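PDB 5VMN: Bak protein from Grouper iridovirus, which is a viral Bcl-2 protein that inhibits apoptosis of the host cell by exclusively sequestering the pro-apoptotic protein Bim. Local coordinates for residues G115-V118 and T119-S122. Residues are numbered along the deposited sequence; the frame is centred on the assembly and turned at random.
With NO3 (nitrate ion), chain G.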
ATOM      1  N   GLY A 115      -4.938  10.873  11.002  1.00 30.26           N
ATOM      2  CA  GLY A 115      -6.021  10.060  11.519  1.00 34.77           C
ATOM      3  C   GLY A 115      -5.781   8.569  11.526  1.00 31.52           C
ATOM      4  O   GLY A 115      -6.667   7.819  11.952  1.00 31.08           O
ATOM      5  N   GLY A 116      -4.613   8.113  11.084  1.00 31.68           N
ATOM      6  CA  GLY A 116      -4.302   6.703  11.087  1.00 31.41           C
ATOM      7  C   GLY A 116      -5.045   5.944   9.999  1.00 32.13           C
ATOM      8  O   GLY A 116      -5.897   6.471   9.286  1.00 25.87           O
ATOM      9  N   TRP A 117      -4.709   4.665   9.883  1.00 30.95           N
ATOM     10  CA  TRP A 117      -5.389   3.823   8.902  1.00 27.44           C
ATOM     11  C   TRP A 117      -6.882   3.714   9.183  1.00 27.39           C
ATOM     12  O   TRP A 117      -7.665   3.495   8.251  1.00 28.03           O
ATOM     13  CB  TRP A 117      -4.771   2.432   8.888  1.00 26.70           C
ATOM     14  CG  TRP A 117      -3.396   2.402   8.299  1.00 25.35           C
ATOM     15  CD1 TRP A 117      -2.201   2.402   8.969  1.00 28.72           C
ATOM     16  CD2 TRP A 117      -3.072   2.386   6.908  1.00 24.81           C
ATOM     17  NE1 TRP A 117      -1.164   2.385   8.080  1.00 28.66           N
ATOM     18  CE2 TRP A 117      -1.671   2.359   6.808  1.00 23.44           C
ATOM     19  CE3 TRP A 117      -3.832   2.361   5.742  1.00 27.05           C
ATOM     20  CZ2 TRP A 117      -1.013   2.319   5.584  1.00 24.60           C
ATOM     21  CZ3 TRP A 117      -3.157   2.335   4.510  1.00 28.64           C
ATOM     22  CH2 TRP A 117      -1.765   2.310   4.457  1.00 26.40           C
ATOM     23  N   VAL A 118      -7.305   3.841  10.449  1.00 27.13           N
ATOM     24  CA  VAL A 118      -8.736   3.778  10.731  1.00 28.05           C
ATOM     25  C   VAL A 118      -9.443   4.916  10.019  1.00 30.52           C
ATOM     26  O   VAL A 118     -10.584   4.763   9.571  1.00 32.55           O
ATOM     27  CB  VAL A 118      -9.042   3.805  12.243  1.00 29.51           C
ATOM     28  CG1 VAL A 118     -10.564   3.989  12.523  1.00 34.50           C
ATOM     29  CG2 VAL A 118      -8.566   2.535  12.886  1.00 34.40           C
ATOM     30  N   THR A 119      -8.788   6.066   9.895  1.00 29.91           N
ATOM     31  CA  THR A 119      -9.431   7.175   9.207  1.00 32.77           C
ATOM     32  C   THR A 119      -9.472   6.898   7.712  1.00 29.39           C
ATOM     33  O   THR A 119     -10.474   7.192   7.054  1.00 35.02           O
ATOM     34  CB  THR A 119      -8.713   8.488   9.528  1.00 35.00           C
ATOM     35  OG1 THR A 119      -8.988   8.838  10.879  1.00 33.13           O
ATOM     36  CG2 THR A 119      -9.185   9.632   8.637  1.00 40.51           C
ATOM     37  N   CYS A 120      -8.406   6.299   7.171  1.00 26.47           N
ATOM     38  CA  CYS A 120      -8.425   5.832   5.788  1.00 25.26           C
ATOM     39  C   CYS A 120      -9.570   4.861   5.558  1.00 34.74           C
ATOM     40  O   CYS A 120     -10.319   4.975   4.580  1.00 33.58           O
ATOM     41  CB  CYS A 120      -7.108   5.161   5.448  1.00 26.49           C
ATOM     42  SG  CYS A 120      -7.002   4.718   3.658  1.00 29.16           S
ATOM     43  N   ALA A 121      -9.706   3.882   6.441  1.00 28.85           N
ATOM     44  CA  ALA A 121     -10.771   2.901   6.300  1.00 31.20           C
ATOM     45  C   ALA A 121     -12.138   3.553   6.332  1.00 38.66           C
ATOM     46  O   ALA A 121     -13.098   3.000   5.792  1.00 40.71           O
ATOM     47  CB  ALA A 121     -10.685   1.863   7.413  1.00 33.32           C
ATOM     48  N   SER A 122     -12.259   4.710   6.975  1.00 32.20           N
ATOM     49  CA  SER A 122     -13.548   5.315   7.201  1.00 31.43           C
ATOM     50  C   SER A 122     -13.946   6.333   6.136  1.00 35.30           C
ATOM     51  O   SER A 122     -15.065   6.852   6.188  1.00 37.42           O
ATOM     52  CB  SER A 122     -13.566   6.008   8.577  1.00 38.50           C
ATOM     53  OG  SER A 122     -13.335   5.064   9.629  1.00 38.62           O
TER
HETATM   54  N   NO3 G 206       2.027   0.818   8.366  1.00 72.90           N
HETATM   55  O1  NO3 G 206       3.169   0.277   8.434  1.00 75.37           O
HETATM   56  O2  NO3 G 206       0.999   0.094   8.474  1.00 71.76           O
HETATM   57  O3  NO3 G 206       1.908   2.069   8.192  1.00 53.24           O
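Two backbone amides meet the carbonyl oxygen of Gly116 in the short helix 116-122, the last of the modelled chain. Cys120 N approaches in the carbonyl plane, with 3.3 Å from N to Gly116 O and a nearly straight N-H (163°). Thr119 N is closer, 3.0 Å from Gly116 O, but comes from above that plane and its bond is more bent. One residue further along, Ala121 N donates to Trp117 O over 2.8 Å.

Two hydroxyls add to the backbone bonding. Thr119 OG1 donates to Gly115 O at 2.8 Å, also from above the carbonyl plane. The hydroxyl lies beside its own backbone N (chi1 -71°), which turns it back toward the preceding turn. Thr119 N makes a weak bond to the same oxygen. Ser122 OG repeats the pattern on Val118 O, 2.8 Å away and closer to the line of the C=O bond. Ser122 N adds a weak bond there. Gly115 and Gly116 both have positive phi, a geometry that favours glycine.

Trp117 and Cys120 share the buried side of the helix. CE3 of the indole lies 4.3 Å from Cys120 CB. Trp117 reaches Ile71 and Leu75 of helix 68-84 and meets Phe102 edge-to-face, while Cys120 touches Leu72. Both side chains also touch Ile27 of helix 22-37. At the other end of the indole, NE1 donates in the ring plane to O3 of a nitrate ion, 3.1 Å away. This ion probably came from the crystallisation liquor and is also bound by Ile9 N.

Trp117 and Cys120 thus pack against helices 22-37 and 68-84 of the Bcl-2 fold, while threonine and serine hydroxyls supplement backbone amides at two carbonyls, and in this crystal a nitrate accepts the indole N-H.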